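PDB 3WY8: serine protease from Arthrobacter nicotinovorans, which probably cleaves peptide bonds as a trypsin-like serine protease with keratin-degrading activity, this chain being the protease part of a longer protein. Local coordinates for residues 113-118 with 203-208; 123-128 with 184-189. All blocks are in the same frame, centred on the assembly; numbering follows the deposited sequence.

Interaction 1 of 2, residues 113-118 with 203-208; sequences SGVQFN and PYWGTV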
ATOM      1  N   SER A 113      -9.214  -5.840   5.041  1.00 18.69           N
ATOM      2  CA  SER A 113     -10.060  -4.711   4.676  1.00 18.43           C
ATOM      3  C   SER A 113     -10.839  -5.022   3.412  1.00 18.42           C
ATOM      4  O   SER A 113     -10.307  -5.633   2.482  1.00 18.91           O
ATOM      5  CB  SER A 113      -9.208  -3.472   4.416  1.00 18.21           C
ATOM      6  OG  SER A 113      -8.454  -3.109   5.557  1.00 17.41           O
ATOM      7  N   GLY A 114     -12.093  -4.583   3.372  1.00 18.28           N
ATOM      8  CA  GLY A 114     -12.845  -4.567   2.123  1.00 18.18           C
ATOM      9  C   GLY A 114     -12.205  -3.586   1.157  1.00 18.29           C
ATOM     10  O   GLY A 114     -11.484  -2.669   1.576  1.00 17.98           O
ATOM     11  N   VAL A 115     -12.453  -3.790  -0.133  1.00 18.45           N
ATOM     12  CA  VAL A 115     -11.924  -2.908  -1.176  1.00 18.47           C
ATOM     13  C   VAL A 115     -13.035  -2.294  -2.021  1.00 18.45           C
ATOM     14  O   VAL A 115     -14.127  -2.860  -2.132  1.00 18.77           O
ATOM     15  CB  VAL A 115     -10.894  -3.630  -2.099  1.00 18.61           C
ATOM     16  CG1 VAL A 115      -9.605  -3.911  -1.345  1.00 18.88           C
ATOM     17  CG2 VAL A 115     -11.472  -4.919  -2.693  1.00 19.34           C
ATOM     18  N   GLN A 116     -12.748  -1.129  -2.601  1.00 18.13           N
ATOM     19  CA  GLN A 116     -13.654  -0.464  -3.531  1.00 18.25           C
ATOM     20  C   GLN A 116     -12.910  -0.055  -4.792  1.00 17.99           C
ATOM     21  O   GLN A 116     -11.770   0.419  -4.724  1.00 17.73           O
ATOM     22  CB  GLN A 116     -14.286   0.781  -2.902  1.00 18.62           C
ATOM     23  CG  GLN A 116     -15.241   0.514  -1.745  1.00 19.69           C
ATOM     24  CD  GLN A 116     -16.533  -0.170  -2.161  1.00 22.26           C
ATOM     25  OE1 GLN A 116     -16.941  -0.119  -3.327  1.00 23.62           O
ATOM     26  NE2 GLN A 116     -17.195  -0.806  -1.198  1.00 22.83           N
ATOM     27  N   PHE A 117     -13.568  -0.247  -5.934  1.00 17.96           N
ATOM     28  CA  PHE A 117     -13.057   0.202  -7.226  1.00 17.91           C
ATOM     29  C   PHE A 117     -14.126   1.016  -7.936  1.00 18.13           C
ATOM     30  O   PHE A 117     -15.315   0.904  -7.614  1.00 18.33           O
ATOM     31  CB  PHE A 117     -12.632  -0.995  -8.089  1.00 17.90           C
ATOM     32  CG  PHE A 117     -11.618  -1.876  -7.426  1.00 17.61           C
ATOM     33  CD1 PHE A 117     -10.264  -1.561  -7.477  1.00 17.98           C
ATOM     34  CD2 PHE A 117     -12.020  -3.011  -6.725  1.00 18.11           C
ATOM     35  CE1 PHE A 117      -9.316  -2.377  -6.846  1.00 17.99           C
ATOM     36  CE2 PHE A 117     -11.089  -3.826  -6.093  1.00 18.02           C
ATOM     37  CZ  PHE A 117      -9.737  -3.509  -6.149  1.00 18.10           C
ATOM     38  N   ASN A 118     -13.691   1.848  -8.882  1.00 18.40           N
ATOM     39  CA  ASN A 118     -14.590   2.659  -9.707  1.00 18.59           C
ATOM     40  C   ASN A 118     -15.515   3.543  -8.877  1.00 18.72           C
ATOM     41  O   ASN A 118     -16.691   3.715  -9.202  1.00 18.42           O
ATOM     42  CB  ASN A 118     -15.375   1.762 -10.672  1.00 19.12           C
ATOM     43  CG  ASN A 118     -14.492   0.735 -11.332  1.00 19.97           C
ATOM     44  OD1 ASN A 118     -13.531   1.086 -12.022  1.00 22.58           O
ATOM     45  ND2 ASN A 118     -14.778  -0.542 -11.090  1.00 22.35           N
ATOM     46  N   PRO A 203      -3.024   6.646  -6.587  1.00 16.80           N
ATOM     47  CA  PRO A 203      -3.699   6.428  -7.867  1.00 16.60           C
ATOM     48  C   PRO A 203      -5.198   6.169  -7.724  1.00 16.60           C
ATOM     49  O   PRO A 203      -5.666   5.688  -6.683  1.00 16.56           O
ATOM     50  CB  PRO A 203      -3.014   5.173  -8.415  1.00 16.38           C
ATOM     51  CG  PRO A 203      -2.569   4.447  -7.206  1.00 17.04           C
ATOM     52  CD  PRO A 203      -2.142   5.518  -6.241  1.00 16.68           C
ATOM     53  N   TYR A 204      -5.938   6.492  -8.779  1.00 16.64           N
ATOM     54  CA  TYR A 204      -7.354   6.188  -8.831  1.00 16.65           C
ATOM     55  C   TYR A 204      -7.538   4.681  -8.981  1.00 17.03           C
ATOM     56  O   TYR A 204      -6.944   4.060  -9.865  1.00 17.48           O
ATOM     57  CB  TYR A 204      -8.019   6.916 -10.001  1.00 16.53           C
ATOM     58  CG  TYR A 204      -9.487   6.594 -10.104  1.00 16.32           C
ATOM     59  CD1 TYR A 204     -10.407   7.186  -9.240  1.00 16.44           C
ATOM     60  CD2 TYR A 204      -9.953   5.674 -11.045  1.00 16.21           C
ATOM     61  CE1 TYR A 204     -11.758   6.881  -9.314  1.00 17.09           C
ATOM     62  CE2 TYR A 204     -11.307   5.363 -11.131  1.00 16.94           C
ATOM     63  CZ  TYR A 204     -12.199   5.971 -10.264  1.00 16.95           C
ATOM     64  OH  TYR A 204     -13.537   5.668 -10.350  1.00 18.44           O
ATOM     65  N   TRP A 205      -8.349   4.094  -8.108  1.00 17.29           N
ATOM     66  CA  TRP A 205      -8.610   2.662  -8.181  1.00 17.12           C
ATOM     67  C   TRP A 205      -9.739   2.365  -9.163  1.00 17.50           C
ATOM     68  O   TRP A 205     -10.919   2.340  -8.801  1.00 17.20           O
ATOM     69  CB  TRP A 205      -8.863   2.080  -6.788  1.00 17.14           C
ATOM     70  CG  TRP A 205      -7.589   1.639  -6.114  1.00 16.20           C
ATOM     71  CD1 TRP A 205      -6.317   2.062  -6.394  1.00 15.77           C
ATOM     72  CD2 TRP A 205      -7.470   0.688  -5.054  1.00 16.60           C
ATOM     73  NE1 TRP A 205      -5.416   1.428  -5.578  1.00 15.77           N
ATOM     74  CE2 TRP A 205      -6.098   0.582  -4.740  1.00 16.37           C
ATOM     75  CE3 TRP A 205      -8.391  -0.083  -4.333  1.00 16.83           C
ATOM     76  CZ2 TRP A 205      -5.622  -0.272  -3.736  1.00 16.53           C
ATOM     77  CZ3 TRP A 205      -7.916  -0.934  -3.335  1.00 16.93           C
ATOM     78  CH2 TRP A 205      -6.546  -1.022  -3.050  1.00 17.05           C
ATOM     79  N   GLY A 206      -9.345   2.155 -10.420  1.00 17.53           N
ATOM     80  CA  GLY A 206     -10.288   1.932 -11.504  1.00 17.82           C
ATOM     81  C   GLY A 206     -10.265   0.514 -12.031  1.00 18.15           C
ATOM     82  O   GLY A 206      -9.864  -0.408 -11.332  1.00 17.75           O
ATOM     83  N   THR A 207     -10.702   0.344 -13.276  1.00 18.41           N
ATOM     84  CA  THR A 207     -10.869  -0.993 -13.849  1.00 18.87           C
ATOM     85  C   THR A 207      -9.559  -1.759 -14.042  1.00 18.54           C
ATOM     86  O   THR A 207      -9.541  -2.980 -13.906  1.00 18.73           O
ATOM     87  CB  THR A 207     -11.634  -0.941 -15.187  1.00 19.15           C
ATOM     88  OG1 THR A 207     -11.044   0.055 -16.032  1.00 20.80           O
ATOM     89  CG2 THR A 207     -13.105  -0.608 -14.945  1.00 20.00           C
ATOM     90  N   VAL A 208      -8.479  -1.050 -14.368  1.00 17.94           N
ATOM     91  CA  VAL A 208      -7.176  -1.695 -14.584  1.00 18.00           C
ATOM     92  C   VAL A 208      -6.656  -2.294 -13.272  1.00 17.92           C
ATOM     93  O   VAL A 208      -6.287  -3.471 -13.212  1.00 18.02           O
ATOM     94  CB  VAL A 208      -6.149  -0.718 -15.207  1.00 17.90           C
ATOM     95  CG1 VAL A 208      -4.762  -1.349 -15.279  1.00 18.16           C
ATOM     96  CG2 VAL A 208      -6.609  -0.274 -16.609  1.00 18.53           C
TER

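Interaction 2 of 2, residues 123-128 with 184-189; sequences LSYKSF and YQNSVN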
ATOM      1  N   LEU A 123     -13.411  11.943  -2.728  1.00 17.73           N
ATOM      2  CA  LEU A 123     -13.819  11.428  -1.424  1.00 17.68           C
ATOM      3  C   LEU A 123     -12.842  11.853  -0.327  1.00 17.93           C
ATOM      4  O   LEU A 123     -11.735  12.316  -0.616  1.00 18.16           O
ATOM      5  CB  LEU A 123     -13.938   9.899  -1.451  1.00 17.48           C
ATOM      6  CG  LEU A 123     -15.027   9.287  -2.345  1.00 17.10           C
ATOM      7  CD1 LEU A 123     -14.876   7.772  -2.385  1.00 17.18           C
ATOM      8  CD2 LEU A 123     -16.420   9.682  -1.874  1.00 17.62           C
ATOM      9  N   SER A 124     -13.270  11.713   0.925  1.00 18.15           N
ATOM     10  CA  SER A 124     -12.396  11.954   2.074  1.00 18.48           C
ATOM     11  C   SER A 124     -11.755  10.644   2.512  1.00 17.93           C
ATOM     12  O   SER A 124     -12.385   9.586   2.441  1.00 17.88           O
ATOM     13  CB  SER A 124     -13.179  12.591   3.219  1.00 18.87           C
ATOM     14  OG  SER A 124     -13.585  13.896   2.850  1.00 21.25           O
ATOM     15  N   TYR A 125     -10.506  10.725   2.966  1.00 17.29           N
ATOM     16  CA  TYR A 125      -9.710   9.539   3.259  1.00 16.71           C
ATOM     17  C   TYR A 125      -8.919   9.659   4.549  1.00 16.62           C
ATOM     18  O   TYR A 125      -8.619  10.759   5.008  1.00 16.80           O
ATOM     19  CB  TYR A 125      -8.693   9.296   2.139  1.00 16.71           C
ATOM     20  CG  TYR A 125      -9.292   8.880   0.823  1.00 15.96           C
ATOM     21  CD1 TYR A 125      -9.564   7.542   0.562  1.00 17.37           C
ATOM     22  CD2 TYR A 125      -9.566   9.824  -0.168  1.00 16.97           C
ATOM     23  CE1 TYR A 125     -10.109   7.149  -0.657  1.00 17.31           C
ATOM     24  CE2 TYR A 125     -10.113   9.444  -1.387  1.00 17.41           C
ATOM     25  CZ  TYR A 125     -10.376   8.103  -1.621  1.00 17.83           C
ATOM     26  OH  TYR A 125     -10.914   7.724  -2.822  1.00 18.59           O
ATOM     27  N   LYS A 126      -8.581   8.507   5.116  1.00 16.57           N
ATOM     28  CA  LYS A 126      -7.525   8.419   6.114  1.00 16.77           C
ATOM     29  C   LYS A 126      -6.499   7.413   5.596  1.00 16.80           C
ATOM     30  O   LYS A 126      -6.841   6.268   5.303  1.00 16.81           O
ATOM     31  CB  LYS A 126      -8.078   8.005   7.480  1.00 16.62           C
ATOM     32  CG  LYS A 126      -7.032   8.079   8.604  1.00 18.09           C
ATOM     33  CD  LYS A 126      -7.645   7.821   9.974  1.00 19.81           C
ATOM     34  CE  LYS A 126      -6.589   7.931  11.065  1.00 21.00           C
ATOM     35  NZ  LYS A 126      -7.146   7.836  12.448  1.00 22.45           N
ATOM     36  N   SER A 127      -5.259   7.870   5.449  1.00 16.92           N
ATOM     37  CA  SER A 127      -4.169   7.053   4.918  1.00 17.16           C
ATOM     38  C   SER A 127      -3.202   6.663   6.022  1.00 16.83           C
ATOM     39  O   SER A 127      -2.917   7.458   6.912  1.00 16.78           O
ATOM     40  CB  SER A 127      -3.421   7.813   3.823  1.00 17.45           C
ATOM     41  OG  SER A 127      -2.147   7.229   3.566  1.00 19.58           O
ATOM     42  N   PHE A 128      -2.697   5.439   5.945  1.00 16.32           N
ATOM     43  CA  PHE A 128      -1.779   4.906   6.944  1.00 16.29           C
ATOM     44  C   PHE A 128      -0.463   4.486   6.318  1.00 16.02           C
ATOM     45  O   PHE A 128      -0.412   4.158   5.140  1.00 16.51           O
ATOM     46  CB  PHE A 128      -2.407   3.694   7.623  1.00 16.13           C
ATOM     47  CG  PHE A 128      -3.576   4.027   8.501  1.00 16.25           C
ATOM     48  CD1 PHE A 128      -3.426   4.062   9.887  1.00 16.36           C
ATOM     49  CD2 PHE A 128      -4.830   4.286   7.951  1.00 17.27           C
ATOM     50  CE1 PHE A 128      -4.512   4.358  10.716  1.00 16.36           C
ATOM     51  CE2 PHE A 128      -5.922   4.591   8.769  1.00 16.85           C
ATOM     52  CZ  PHE A 128      -5.758   4.629  10.154  1.00 17.53           C
ATOM     53  N   TYR A 184     -13.235   0.837   3.996  1.00 18.15           N
ATOM     54  CA  TYR A 184     -12.863   0.241   2.719  1.00 17.51           C
ATOM     55  C   TYR A 184     -11.617   0.905   2.158  1.00 16.89           C
ATOM     56  O   TYR A 184     -11.509   2.133   2.160  1.00 17.13           O
ATOM     57  CB  TYR A 184     -13.993   0.399   1.709  1.00 17.79           C
ATOM     58  CG  TYR A 184     -15.198  -0.457   2.002  1.00 18.95           C
ATOM     59  CD1 TYR A 184     -15.267  -1.770   1.540  1.00 19.66           C
ATOM     60  CD2 TYR A 184     -16.264   0.044   2.740  1.00 20.73           C
ATOM     61  CE1 TYR A 184     -16.373  -2.567   1.806  1.00 20.84           C
ATOM     62  CE2 TYR A 184     -17.378  -0.744   3.012  1.00 21.04           C
ATOM     63  CZ  TYR A 184     -17.421  -2.045   2.542  1.00 21.34           C
ATOM     64  OH  TYR A 184     -18.522  -2.826   2.805  1.00 22.49           O
ATOM     65  N   GLN A 185     -10.683   0.094   1.663  1.00 16.27           N
ATOM     66  CA  GLN A 185      -9.506   0.632   0.983  1.00 15.90           C
ATOM     67  C   GLN A 185      -9.847   1.039  -0.449  1.00 16.01           C
ATOM     68  O   GLN A 185     -10.549   0.317  -1.153  1.00 16.54           O
ATOM     69  CB  GLN A 185      -8.347  -0.364   0.989  1.00 15.43           C
ATOM     70  CG  GLN A 185      -7.087   0.219   0.332  1.00 15.02           C
ATOM     71  CD  GLN A 185      -5.838  -0.618   0.525  1.00 15.57           C
ATOM     72  OE1 GLN A 185      -5.870  -1.696   1.120  1.00 15.93           O
ATOM     73  NE2 GLN A 185      -4.716  -0.114   0.013  1.00 14.89           N
ATOM     74  N   ASN A 186      -9.338   2.191  -0.879  1.00 15.92           N
ATOM     75  CA  ASN A 186      -9.658   2.715  -2.204  1.00 15.73           C
ATOM     76  C   ASN A 186      -8.481   3.418  -2.899  1.00 15.64           C
ATOM     77  O   ASN A 186      -8.648   3.984  -3.974  1.00 15.40           O
ATOM     78  CB  ASN A 186     -10.898   3.620  -2.113  1.00 15.83           C
ATOM     79  CG  ASN A 186     -11.370   4.138  -3.467  1.00 16.09           C
ATOM     80  OD1 ASN A 186     -11.511   5.347  -3.650  1.00 16.53           O
ATOM     81  ND2 ASN A 186     -11.620   3.230  -4.417  1.00 16.72           N
ATOM     82  N   SER A 187      -7.299   3.373  -2.275  1.00 15.24           N
ATOM     83  CA  SER A 187      -6.040   3.789  -2.915  1.00 15.11           C
ATOM     84  C   SER A 187      -4.847   3.369  -2.058  1.00 14.88           C
ATOM     85  O   SER A 187      -5.020   2.707  -1.029  1.00 14.61           O
ATOM     86  CB  SER A 187      -6.011   5.300  -3.191  1.00 15.14           C
ATOM     87  OG  SER A 187      -4.927   5.630  -4.050  1.00 15.84           O
ATOM     88  N   VAL A 188      -3.644   3.733  -2.504  1.00 14.86           N
ATOM     89  CA  VAL A 188      -2.405   3.536  -1.745  1.00 15.21           C
ATOM     90  C   VAL A 188      -1.546   4.792  -1.826  1.00 15.48           C
ATOM     91  O   VAL A 188      -1.681   5.579  -2.758  1.00 15.49           O
ATOM     92  CB  VAL A 188      -1.564   2.337  -2.269  1.00 15.14           C
ATOM     93  CG1 VAL A 188      -2.287   1.018  -2.035  1.00 15.18           C
ATOM     94  CG2 VAL A 188      -1.213   2.511  -3.750  1.00 15.11           C
ATOM     95  N   ASN A 189      -0.665   4.983  -0.847  1.00 15.55           N
ATOM     96  CA  ASN A 189       0.364   6.019  -0.943  1.00 15.41           C
ATOM     97  C   ASN A 189       1.311   5.733  -2.111  1.00 15.79           C
ATOM     98  O   ASN A 189       1.913   4.659  -2.178  1.00 15.82           O
ATOM     99  CB  ASN A 189       1.167   6.094   0.357  1.00 15.65           C
ATOM    100  CG  ASN A 189       0.310   6.442   1.557  1.00 15.25           C
ATOM    101  OD1 ASN A 189      -0.587   7.282   1.475  1.00 16.84           O
ATOM    102  ND2 ASN A 189       0.593   5.802   2.689  1.00 15.15           N
TER

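Interaction 1 of 2, residues 113-118 with 203-208
The rings of F117 and W205 lie nearly parallel, their planes 14° apart, but are slid so far that they barely overlap: the phenyl centroid is 5.2 Å from that of the six-membered indole ring. CE1 of F117 makes the nearest approach, 3.5 Å from CE3 of W205. At the indole edge, near its plane, O of Q116 approaches CE3 of W205 to 3.4 Å, and CG1 of V115 meets CZ3 of W205 at 4.0 Å. The first torsion of F117 (chi1 -56°) puts CG anti to the carbonyl carbon, and the ring beyond it lies beside the indole, while I209, Q210 and Y213 of helix 207-218 also touch it. An alanine in place of F117 removes the ring and would probably open a gap between W205 and helix 207-218. The backbones are joined by N118 N donating to W205 O over 2.8 Å. OH of Y204 lies 3.3 Å from CA of N118 and is hydrogen-bonded to O of A119; ND2 of N118 bonds Q210. W205 centres an inverse gamma turn and G206 is the N-cap of the C-terminal helix, an element characteristic of chymotrypsin-like proteases, here joined to the 113-118 connection.

Interaction 2 of 2, residues 123-128 with 184-189
Two short side-chain hydrogen bonds join the segments. Y125 OH donates to OD1 of N186 over 2.6 Å, in the plane of the amide carbonyl, and the phenol ring and amide are nearly coplanar, 11° apart. CG of N186 is anti to its backbone N (chi1 -176°), which carries the amide towards Y125, and CB of N186 lies in the ring plane at the edge, 3.9 Å from CE1 of Y125. The other amide atom, ND2, donates to Q116 O, so both ends of this buried group have partners and its flip is probably fixed. In the second bond, S127 OG gives its proton to OD1 of N189, 2.6 Å away, approaching on a lone pair. That oxygen also accepts from the indole NE1 of W175, while ND2 of N189 bonds S170 O; both polar atoms of the N189 amide thus have partners, and the side chain lies near, without touching, the probable Ser-His-Asp triad of S171, H43 and D92. Little else touches across the pair; CD1 of L123 stands 4.3 Å from OD1 of N186. The ring of Y125 meets that of W175 and touches I177, both of strand 174-177. Strands 124-129 and 185-188 do not pair directly; both are antiparallel neighbours of strand 174-177, one on each side, and strand 142-150 continues the sheet beyond 124-129.

In the fold
Interactions 1 and 2 have centres 10 Å apart and touch each other. Along the chain the order is 113-118, 123-128, 184-189, 203-208, so interaction 2 is nested inside the loop closed by interaction 1. Segment 113-118 lies between helix 106-110 and strand 124-129; segment 203-208 leads from strand 199-202 into helix 207-218. Strand 185-188 is common ground: S187 OG is probably hydrogen-bonded to P203 O, and W205 packs on N186. Interaction 2 is buried and joins two strands of the seven-stranded, curled antiparallel sheet, whereas interaction 1 lies at the surface, tying the start of the C-terminal helix to the loop that leads into that sheet.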